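Conserved hypothetical protein VT76 (Thermotoga maritima, PDB 1RCU) is of unknown function but, as a member of the SLOG superfamily with a Rossmann-like fold, may bind a nucleotide or a related ligand. Local coordinates at residues A[27-32]-A[122-127]; A[45-50]-A[70-75]; A[134-139]-A[166-171]; A[147-152]-A[178-183]. All coordinates share one frame; numbering follows the deposited sequence.

Contact 1. Residues A[27-32]-A[122-127]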
# COMPACT_ATOMS: atom_id res chain seq x y z
N VAL A 27 1.84 -17.79 -10.94
CA VAL A 27 0.74 -17.27 -10.16
C VAL A 27 -0.54 -17.72 -10.86
O VAL A 27 -0.65 -17.62 -12.08
CB VAL A 27 0.82 -15.71 -10.13
CG1 VAL A 27 -0.53 -15.11 -9.79
CG2 VAL A 27 1.88 -15.25 -9.11
N VAL A 28 -1.49 -18.28 -10.10
CA VAL A 28 -2.75 -18.70 -10.68
C VAL A 28 -3.86 -17.90 -10.01
O VAL A 28 -3.88 -17.74 -8.79
CB VAL A 28 -3.03 -20.24 -10.54
CG1 VAL A 28 -1.81 -21.04 -11.00
CG2 VAL A 28 -3.38 -20.59 -9.11
N VAL A 29 -4.76 -17.36 -10.83
CA VAL A 29 -5.88 -16.56 -10.36
C VAL A 29 -7.19 -17.14 -10.91
O VAL A 29 -7.20 -17.81 -11.93
CB VAL A 29 -5.72 -15.08 -10.81
CG1 VAL A 29 -4.42 -14.51 -10.29
CG2 VAL A 29 -5.76 -14.99 -12.31
N GLY A 30 -8.29 -16.86 -10.21
CA GLY A 30 -9.58 -17.36 -10.65
C GLY A 30 -10.69 -17.08 -9.66
O GLY A 30 -10.49 -16.39 -8.68
N TYR A 31 -11.88 -17.64 -9.91
CA TYR A 31 -13.04 -17.44 -9.04
C TYR A 31 -12.75 -17.68 -7.58
O TYR A 31 -11.90 -18.50 -7.24
CB TYR A 31 -14.16 -18.42 -9.39
CG TYR A 31 -14.84 -18.27 -10.72
CD1 TYR A 31 -15.65 -17.17 -11.03
CD2 TYR A 31 -14.78 -19.32 -11.64
CE1 TYR A 31 -16.39 -17.13 -12.22
CE2 TYR A 31 -15.52 -19.30 -12.81
CZ TYR A 31 -16.31 -18.21 -13.10
OH TYR A 31 -17.01 -18.24 -14.29
N SER A 32 -13.45 -16.95 -6.72
CA SER A 32 -13.34 -17.18 -5.29
C SER A 32 -14.73 -17.72 -4.96
O SER A 32 -15.51 -17.98 -5.87
CB SER A 32 -13.05 -15.89 -4.52
OG SER A 32 -14.06 -14.90 -4.73
N VAL A 122 1.45 -15.90 -15.34
CA VAL A 122 0.14 -15.99 -14.70
C VAL A 122 -0.82 -16.89 -15.49
O VAL A 122 -0.94 -16.77 -16.71
CB VAL A 122 -0.52 -14.59 -14.60
CG1 VAL A 122 -1.92 -14.70 -13.98
CG2 VAL A 122 0.37 -13.68 -13.78
N VAL A 123 -1.50 -17.80 -14.78
CA VAL A 123 -2.47 -18.70 -15.39
C VAL A 123 -3.82 -18.32 -14.80
O VAL A 123 -3.97 -18.21 -13.59
CB VAL A 123 -2.15 -20.16 -15.04
CG1 VAL A 123 -3.19 -21.09 -15.69
CG2 VAL A 123 -0.77 -20.51 -15.54
N SER A 124 -4.80 -18.14 -15.67
CA SER A 124 -6.13 -17.69 -15.29
C SER A 124 -7.23 -18.73 -15.50
O SER A 124 -7.27 -19.40 -16.53
CB SER A 124 -6.43 -16.44 -16.13
OG SER A 124 -7.63 -15.83 -15.72
N ILE A 125 -8.13 -18.86 -14.53
CA ILE A 125 -9.25 -19.81 -14.60
C ILE A 125 -10.55 -19.13 -14.13
O ILE A 125 -10.64 -18.68 -12.98
CB ILE A 125 -9.01 -21.05 -13.71
CG1 ILE A 125 -7.82 -21.85 -14.24
CG2 ILE A 125 -10.26 -21.93 -13.70
CD1 ILE A 125 -7.44 -23.00 -13.34
N GLY A 126 -11.53 -19.06 -15.03
CA GLY A 126 -12.81 -18.45 -14.70
C GLY A 126 -12.62 -17.05 -14.19
O GLY A 126 -11.96 -16.24 -14.84
N GLY A 127 -13.22 -16.76 -13.03
CA GLY A 127 -13.05 -15.47 -12.41
C GLY A 127 -14.02 -14.33 -12.66
O GLY A 127 -14.59 -14.18 -13.75
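The carbonyl oxygen V27 O is gripped twice by the neighbouring strand: V123 N donates a nearly straight hydrogen bond (2.8 Å), and the CA-H of V122 leans on the same oxygen. The ladder continues with V29 N bonded to V123 O at 3.0 Å and I125 N bonded back to V29 O, the alternating pattern of parallel strands, whose short segments run 21° apart. V28 and V123 lie side by side on the face that also carries I125, with V28 CG1 4.1 Å from V123 CB. On the other face V29 CG2 meets V122 CG1 at 4.2 Å and borders S124, whose hydroxyl pairs with T155.

At Y31 the packing changes character. With CG anti to its carbonyl carbon (chi1 -67°), Y31 turns one ring face to the G126-G127 peptide, which stands steeply to it, with the G127 N-H directed at the ring and G127 N 3.0 Å above the ring plane, over its centre. G127 CA adds a CH-pi contact, 3.8 Å from the Y31 centroid. G126 has no side chain to hold the ring off, and Y31 CE2 comes within 3.4 Å of G126 CA. Central parallel strands running into a glycine-rich turn are characteristic of Rossmann-like folds. Here the turn opens a GGxxGTxxE sequence ending at E134, resembling the PGGxGTxxE motif of LOG-type SLOG proteins and consistent with a ligand site at this sheet end.

Contact 2. Residues A[45-50]-A[70-75]; sequences DICLEL and MELVSQ
L48 keeps its CG beside the backbone N and anti to the carbonyl carbon (chi1 -75°), while Q75 holds its CG anti to the backbone N (-174°) and runs extended from there; together these torsions bring the two side chains across each other between the helices. Although the CB of L48 points away from the partner helix, its CD2 branch returns to lie 3.5 Å from Q75 NE2. The same methyl touches the backbone at L72 O, also at 3.5 Å. The amide of Q75 finds its polar partner further along its own helix, in E79.

Nearer the sheet the helices are in close contact through small groups. C47 points toward the partner and its CB abuts L72 CB at 3.5 Å. V73 sets CG2 on the backbone of the other helix, 3.4 Å from C47 O, and its CA-H faces that oxygen too, at a CA-to-O distance of 3.6 Å. With so little bulk between them, the short axes approach to 7.1 Å while crossing at -44°. L50 closes the side toward the sheet, its CD2 lying 4.1 Å from V73 CG2 as the two side chains pass at a slant.

The seam is therefore apolar packing between helices 44-56 and 68-79. L50 and V73 both reach V28 of strand 25-30, L50 continues to V123 and I125 of strand 121-125, and V182 of helix 182-190 borders L50 and E49.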
# COMPACT_ATOMS: atom_id res chain seq x y z
N ASP A 45 -11.96 -30.65 -11.61
CA ASP A 45 -10.95 -31.45 -12.28
C ASP A 45 -9.84 -30.62 -12.92
O ASP A 45 -8.67 -30.94 -12.76
CB ASP A 45 -11.59 -32.35 -13.35
CG ASP A 45 -12.55 -33.36 -12.76
OD1 ASP A 45 -12.39 -33.73 -11.58
OD2 ASP A 45 -13.47 -33.80 -13.50
N ILE A 46 -10.20 -29.57 -13.65
CA ILE A 46 -9.16 -28.75 -14.26
C ILE A 46 -8.29 -28.08 -13.20
O ILE A 46 -7.07 -28.05 -13.34
CB ILE A 46 -9.71 -27.66 -15.24
CG1 ILE A 46 -11.10 -27.21 -14.81
CG2 ILE A 46 -9.66 -28.17 -16.67
CD1 ILE A 46 -12.15 -27.30 -15.89
N CYS A 47 -8.91 -27.57 -12.14
CA CYS A 47 -8.16 -26.92 -11.07
C CYS A 47 -7.17 -27.89 -10.40
O CYS A 47 -6.03 -27.51 -10.12
CB CYS A 47 -9.08 -26.34 -9.99
SG CYS A 47 -9.89 -24.80 -10.45
N LEU A 48 -7.62 -29.12 -10.14
CA LEU A 48 -6.78 -30.12 -9.50
C LEU A 48 -5.68 -30.58 -10.44
O LEU A 48 -4.56 -30.80 -10.00
CB LEU A 48 -7.59 -31.36 -9.08
CG LEU A 48 -8.51 -31.31 -7.86
CD1 LEU A 48 -9.20 -32.66 -7.70
CD2 LEU A 48 -7.72 -30.95 -6.62
N GLU A 49 -6.00 -30.72 -11.73
CA GLU A 49 -4.99 -31.15 -12.68
C GLU A 49 -3.92 -30.08 -12.78
O GLU A 49 -2.74 -30.38 -12.79
CB GLU A 49 -5.54 -31.43 -14.07
CG GLU A 49 -4.47 -32.04 -15.00
CD GLU A 49 -4.88 -32.09 -16.47
OE1 GLU A 49 -5.98 -31.61 -16.80
OE2 GLU A 49 -4.09 -32.61 -17.29
N LEU A 50 -4.34 -28.82 -12.86
CA LEU A 50 -3.40 -27.72 -12.97
C LEU A 50 -2.44 -27.69 -11.79
O LEU A 50 -1.23 -27.56 -11.97
CB LEU A 50 -4.14 -26.38 -13.07
CG LEU A 50 -3.21 -25.16 -13.07
CD1 LEU A 50 -2.29 -25.22 -14.27
CD2 LEU A 50 -4.00 -23.86 -13.10
N MSE A 70 -8.62 -20.92 -6.16
CA MSE A 70 -7.38 -20.85 -5.38
C MSE A 70 -7.23 -22.06 -4.45
O MSE A 70 -6.15 -22.63 -4.34
CB MSE A 70 -7.33 -19.56 -4.55
CG MSE A 70 -7.27 -18.26 -5.38
SE MSE A 70 -7.87 -16.65 -4.41
CE MSE A 70 -9.79 -17.05 -4.38
N GLU A 71 -8.32 -22.46 -3.81
CA GLU A 71 -8.30 -23.59 -2.90
C GLU A 71 -8.02 -24.91 -3.61
O GLU A 71 -7.20 -25.69 -3.16
CB GLU A 71 -9.62 -23.68 -2.15
CG GLU A 71 -9.67 -24.79 -1.10
CD GLU A 71 -10.88 -24.69 -0.21
OE1 GLU A 71 -11.10 -23.59 0.36
OE2 GLU A 71 -11.61 -25.70 -0.06
N LEU A 72 -8.71 -25.13 -4.72
CA LEU A 72 -8.57 -26.36 -5.48
C LEU A 72 -7.20 -26.54 -6.12
O LEU A 72 -6.64 -27.64 -6.13
CB LEU A 72 -9.66 -26.41 -6.55
CG LEU A 72 -11.08 -26.32 -5.98
CD1 LEU A 72 -12.07 -26.15 -7.11
CD2 LEU A 72 -11.40 -27.56 -5.14
N VAL A 73 -6.66 -25.45 -6.65
CA VAL A 73 -5.34 -25.51 -7.26
C VAL A 73 -4.34 -25.82 -6.14
O VAL A 73 -3.42 -26.63 -6.33
CB VAL A 73 -5.01 -24.19 -7.96
CG1 VAL A 73 -3.52 -24.03 -8.11
CG2 VAL A 73 -5.68 -24.17 -9.33
N SER A 74 -4.54 -25.22 -4.98
CA SER A 74 -3.64 -25.46 -3.86
C SER A 74 -3.70 -26.92 -3.42
O SER A 74 -2.68 -27.55 -3.16
CB SER A 74 -4.01 -24.53 -2.72
OG SER A 74 -3.88 -23.19 -3.12
N GLN A 75 -4.91 -27.47 -3.32
CA GLN A 75 -5.08 -28.86 -2.93
C GLN A 75 -4.28 -29.72 -3.90
O GLN A 75 -3.57 -30.65 -3.50
CB GLN A 75 -6.55 -29.27 -2.99
CG GLN A 75 -6.86 -30.66 -2.46
CD GLN A 75 -8.29 -31.06 -2.75
OE1 GLN A 75 -9.23 -30.34 -2.40
NE2 GLN A 75 -8.47 -32.21 -3.40

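Contact 3. Residues A[134-139]-A[166-171]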
# COMPACT_ATOMS: atom_id res chain seq x y z
N GLU A 134 -6.60 -8.64 -12.13
CA GLU A 134 -5.31 -9.33 -12.07
C GLU A 134 -4.74 -9.64 -13.45
O GLU A 134 -3.54 -9.54 -13.66
CB GLU A 134 -5.44 -10.61 -11.23
CG GLU A 134 -5.76 -10.28 -9.78
CD GLU A 134 -6.14 -11.47 -8.95
OE1 GLU A 134 -6.73 -12.42 -9.49
OE2 GLU A 134 -5.86 -11.45 -7.74
N ILE A 135 -5.61 -10.03 -14.39
CA ILE A 135 -5.20 -10.34 -15.75
C ILE A 135 -4.66 -9.05 -16.39
O ILE A 135 -3.58 -9.04 -16.98
CB ILE A 135 -6.40 -10.91 -16.58
CG1 ILE A 135 -6.77 -12.32 -16.07
CG2 ILE A 135 -6.06 -10.94 -18.05
CD1 ILE A 135 -8.10 -12.85 -16.63
N LEU A 136 -5.41 -7.96 -16.25
CA LEU A 136 -5.00 -6.67 -16.82
C LEU A 136 -3.75 -6.15 -16.13
O LEU A 136 -2.84 -5.60 -16.78
CB LEU A 136 -6.13 -5.64 -16.71
CG LEU A 136 -7.06 -5.49 -17.94
CD1 LEU A 136 -7.59 -6.83 -18.40
CD2 LEU A 136 -8.21 -4.55 -17.59
N GLY A 137 -3.70 -6.34 -14.81
CA GLY A 137 -2.57 -5.90 -14.01
C GLY A 137 -1.32 -6.65 -14.41
O GLY A 137 -0.26 -6.05 -14.57
N ALA A 138 -1.46 -7.97 -14.58
CA ALA A 138 -0.34 -8.82 -14.99
C ALA A 138 0.30 -8.27 -16.26
O ALA A 138 1.53 -8.17 -16.38
CB ALA A 138 -0.83 -10.26 -15.22
N TYR A 139 -0.56 -7.91 -17.21
CA TYR A 139 -0.13 -7.37 -18.49
C TYR A 139 0.58 -6.02 -18.37
O TYR A 139 1.57 -5.75 -19.06
CB TYR A 139 -1.34 -7.27 -19.41
CG TYR A 139 -1.10 -6.50 -20.68
CD1 TYR A 139 -1.33 -5.12 -20.75
CD2 TYR A 139 -0.64 -7.15 -21.82
CE1 TYR A 139 -1.11 -4.41 -21.91
CE2 TYR A 139 -0.43 -6.45 -23.00
CZ TYR A 139 -0.66 -5.08 -23.03
OH TYR A 139 -0.46 -4.40 -24.21
N LYS A 166 -3.59 -10.94 -29.31
CA LYS A 166 -2.59 -11.20 -28.28
C LYS A 166 -2.43 -10.13 -27.20
O LYS A 166 -1.93 -10.42 -26.12
CB LYS A 166 -1.20 -11.37 -28.94
CG LYS A 166 -1.09 -12.50 -29.96
CD LYS A 166 0.30 -12.54 -30.61
CE LYS A 166 0.57 -11.30 -31.45
NZ LYS A 166 -0.33 -11.19 -32.65
N TYR A 167 -2.87 -8.91 -27.49
CA TYR A 167 -2.66 -7.83 -26.53
C TYR A 167 -3.85 -7.14 -25.87
O TYR A 167 -4.96 -7.16 -26.40
CB TYR A 167 -1.75 -6.77 -27.19
CG TYR A 167 -0.50 -7.37 -27.80
CD1 TYR A 167 0.56 -7.78 -27.01
CD2 TYR A 167 -0.41 -7.56 -29.18
CE1 TYR A 167 1.69 -8.39 -27.58
CE2 TYR A 167 0.70 -8.15 -29.76
CZ TYR A 167 1.75 -8.57 -28.96
OH TYR A 167 2.82 -9.20 -29.55
N LEU A 168 -3.58 -6.54 -24.71
CA LEU A 168 -4.60 -5.84 -23.93
C LEU A 168 -4.57 -4.31 -24.02
O LEU A 168 -5.40 -3.66 -23.39
CB LEU A 168 -4.55 -6.26 -22.47
CG LEU A 168 -5.59 -7.27 -21.94
CD1 LEU A 168 -6.54 -7.67 -23.03
CD2 LEU A 168 -4.90 -8.49 -21.36
N ASP A 169 -3.61 -3.75 -24.76
CA ASP A 169 -3.51 -2.30 -25.00
C ASP A 169 -2.47 -2.00 -26.09
O ASP A 169 -1.59 -2.83 -26.36
CB ASP A 169 -3.23 -1.49 -23.71
CG ASP A 169 -1.75 -1.29 -23.40
OD1 ASP A 169 -1.46 -0.47 -22.49
OD2 ASP A 169 -0.88 -1.93 -24.02
N ASN A 170 -2.57 -0.84 -26.71
CA ASN A 170 -1.68 -0.50 -27.82
C ASN A 170 -0.18 -0.36 -27.61
O ASN A 170 0.54 0.05 -28.52
CB ASN A 170 -2.23 0.73 -28.54
CG ASN A 170 -3.58 0.48 -29.16
OD1 ASN A 170 -4.53 1.24 -28.95
ND2 ASN A 170 -3.70 -0.61 -29.90
N ARG A 171 0.31 -0.70 -26.42
CA ARG A 171 1.73 -0.62 -26.15
C ARG A 171 2.27 -2.04 -26.24
O ARG A 171 3.47 -2.28 -26.12
CB ARG A 171 1.97 -0.03 -24.75
CG ARG A 171 1.39 1.36 -24.57
CD ARG A 171 2.19 2.17 -23.56
NE ARG A 171 1.44 3.32 -23.04
CZ ARG A 171 0.45 3.23 -22.16
NH1 ARG A 171 0.08 2.04 -21.68
NH2 ARG A 171 -0.18 4.32 -21.75
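Y139 and D169 form the tight part of this contact, where the phenol hydroxyl donates to D169 OD2 at 2.5 Å. The ring and the carboxylate stand almost perpendicular, 89° apart, and the hydroxyl meets OD2 from above the carboxylate plane. From the opposite face of that plane R171 N bonds the same oxygen at 2.9 Å, closing an Asx turn. The other oxygen, D169 OD1, forms a salt bridge with R171 NH1 (3.1 Å) and also accepts from I129 N of the second subunit, so the carboxylate is fixed from several directions. Y139 is brought here with its CG anti to the backbone N (chi1 170°), which sends the ring outward from helix 129-140 toward the loop. L168 fills one face of that ring: its CB lies 3.8 Å from the centroid of the Y139 ring, only 8° off the normal, in a CH-pi contact.

Away from this core the contacts lengthen. L168 CG meets L136 CD1 at 4.1 Å, the two side chains crossing at about a right angle, and L168 CD2 grazes I135 CG2 at 4.3 Å. On the more solvent-facing flank, the partly exposed Y167 presents its ring edge, Y167 CD1 lying 4.3 Å from Y139 CE2.

The loop is also an interface element: L168 O accepts from W154 NE1 of the second subunit, and L136 packs on L136 of that subunit. An Asx turn held against a helix by a tyrosine thus stands at a subunit interface, beside the start of the partner's helix 129-140, in this Rossmann-like fold.

Contact 4. Residues A[147-152]-A[178-183]; sequences LLRGTG and QAWTVE
Backbone bonds pair L147-L148 with Q178-A179 in parallel: A179 N donates to L147 O at 2.9 Å, and R149 N to A179 O at 2.8 Å. The strand runs straight into a type II turn from L148 to T151, tightened by T151 OG1 bonding L148 O.

The polar side-chain link is R149 NE to Q178 OE1, at 2.6 Å. The guanidinium and amide planes are nearly parallel, 14° apart, although OE1 sits out of the guanidinium plane; R149 NH2 adds a weak second bond to it. The stronger partner of the charge lies outside, where NH1 forms a salt bridge with D156.

Aromatic packing comes from W180, whose six-membered ring takes R149 CB over its centre, 3.3 Å from the centroid. R149 bends at chi2 and chi3, and W180 CZ2 lies over one face of the guanidinium, toward its rim, with the planes 40° apart.

Apolar contact includes L148, whose CD1 lies 4.3 Å from A179 CB and whose CD2 faces V182 CG2, and L147 CD1 against Q178 CG.

The contact joins the two strands of the beta-alpha-beta unit 145-148, 153-157 and 176-179. L148 also meets I125 of strand 121-125, while V182, opening helix 182-190, packs on helix 44-56.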
# COMPACT_ATOMS: atom_id res chain seq x y z
N LEU A 147 -4.37 -17.83 -20.52
CA LEU A 147 -5.78 -17.98 -20.20
C LEU A 147 -6.13 -19.43 -20.44
O LEU A 147 -5.81 -19.99 -21.50
CB LEU A 147 -6.66 -17.10 -21.12
CG LEU A 147 -6.36 -15.61 -21.34
CD1 LEU A 147 -7.31 -15.01 -22.37
CD2 LEU A 147 -6.48 -14.84 -20.02
N LEU A 148 -6.75 -20.06 -19.45
CA LEU A 148 -7.15 -21.46 -19.61
C LEU A 148 -8.60 -21.37 -20.08
O LEU A 148 -9.52 -21.25 -19.28
CB LEU A 148 -7.03 -22.20 -18.28
CG LEU A 148 -7.03 -23.72 -18.36
CD1 LEU A 148 -5.97 -24.23 -19.36
CD2 LEU A 148 -6.77 -24.29 -16.99
N ARG A 149 -8.77 -21.37 -21.40
CA ARG A 149 -10.08 -21.24 -22.02
C ARG A 149 -11.09 -22.34 -21.70
O ARG A 149 -10.72 -23.44 -21.31
CB ARG A 149 -9.89 -21.15 -23.54
CG ARG A 149 -8.84 -20.14 -23.89
CD ARG A 149 -9.27 -18.74 -23.53
NE ARG A 149 -9.76 -18.10 -24.74
CZ ARG A 149 -11.00 -18.21 -25.20
NH1 ARG A 149 -11.90 -18.92 -24.54
NH2 ARG A 149 -11.30 -17.64 -26.34
N GLY A 150 -12.36 -22.02 -21.90
CA GLY A 150 -13.41 -22.98 -21.64
C GLY A 150 -13.82 -22.97 -20.19
O GLY A 150 -14.82 -23.55 -19.82
N THR A 151 -13.05 -22.27 -19.35
CA THR A 151 -13.34 -22.21 -17.92
C THR A 151 -14.27 -21.06 -17.54
O THR A 151 -14.52 -20.81 -16.36
CB THR A 151 -12.03 -22.09 -17.11
OG1 THR A 151 -11.37 -20.85 -17.44
CG2 THR A 151 -11.11 -23.26 -17.42
N GLY A 152 -14.76 -20.35 -18.55
CA GLY A 152 -15.68 -19.26 -18.33
C GLY A 152 -15.19 -18.01 -17.60
O GLY A 152 -13.98 -17.79 -17.43
N GLN A 178 -3.25 -18.26 -24.85
CA GLN A 178 -4.49 -19.00 -24.67
C GLN A 178 -4.19 -20.50 -24.77
O GLN A 178 -3.38 -20.93 -25.60
CB GLN A 178 -5.50 -18.63 -25.77
CG GLN A 178 -6.00 -17.22 -25.66
CD GLN A 178 -7.06 -16.89 -26.70
OE1 GLN A 178 -8.14 -17.50 -26.72
NE2 GLN A 178 -6.77 -15.91 -27.55
N ALA A 179 -4.83 -21.28 -23.91
CA ALA A 179 -4.67 -22.74 -23.88
C ALA A 179 -6.03 -23.34 -23.56
O ALA A 179 -6.80 -22.76 -22.80
CB ALA A 179 -3.63 -23.14 -22.81
N TRP A 180 -6.33 -24.49 -24.14
CA TRP A 180 -7.62 -25.12 -23.88
C TRP A 180 -7.47 -26.37 -23.05
O TRP A 180 -8.42 -27.13 -22.88
CB TRP A 180 -8.32 -25.47 -25.19
CG TRP A 180 -8.71 -24.26 -25.95
CD1 TRP A 180 -7.91 -23.50 -26.76
CD2 TRP A 180 -9.99 -23.63 -25.94
NE1 TRP A 180 -8.63 -22.42 -27.25
CE2 TRP A 180 -9.90 -22.49 -26.76
CE3 TRP A 180 -11.20 -23.93 -25.30
CZ2 TRP A 180 -10.99 -21.64 -26.96
CZ3 TRP A 180 -12.30 -23.07 -25.51
CH2 TRP A 180 -12.18 -21.95 -26.33
N THR A 181 -6.29 -26.57 -22.50
CA THR A 181 -6.03 -27.77 -21.73
C THR A 181 -4.91 -27.52 -20.75
O THR A 181 -4.02 -26.72 -21.02
CB THR A 181 -5.66 -28.91 -22.70
OG1 THR A 181 -6.73 -29.86 -22.73
CG2 THR A 181 -4.39 -29.59 -22.30
N VAL A 182 -4.93 -28.20 -19.60
CA VAL A 182 -3.87 -28.02 -18.63
C VAL A 182 -2.54 -28.39 -19.27
O VAL A 182 -1.55 -27.66 -19.15
CB VAL A 182 -4.08 -28.89 -17.37
CG1 VAL A 182 -2.96 -28.66 -16.37
CG2 VAL A 182 -5.42 -28.56 -16.74
N GLU A 183 -2.53 -29.51 -19.99
CA GLU A 183 -1.31 -29.95 -20.63
C GLU A 183 -0.80 -28.88 -21.60
O GLU A 183 0.40 -28.66 -21.72
CB GLU A 183 -1.53 -31.28 -21.36
CG GLU A 183 -0.27 -31.90 -21.90
CD GLU A 183 -0.50 -33.27 -22.49
OE1 GLU A 183 -1.12 -33.36 -23.57
OE2 GLU A 183 -0.06 -34.27 -21.86

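How the contacts relate
From the N terminus, strand 25-30 enters contact 1, whose partner 122-127 arrives only after 89 intervening residues, so contact 1 closes a long loop. Contact 2 is nested inside it, joining the two helices that pack on one face of the central strands. Once contact 1 has closed, contacts 3 and 4 follow in series with it and cross each other: 134-139, 147-152, 166-171 and 178-183 alternate along the chain. Contact 4 extends the sheet to strand 176-179, outermost within the chain, and V182 touches contact 2. Contact 3 ties helix 129-140, which borders contact 1 through E134, I135 and A138, to the loop before that strand. Contacts 2 and 3 lie on opposite sides of the chain's centre.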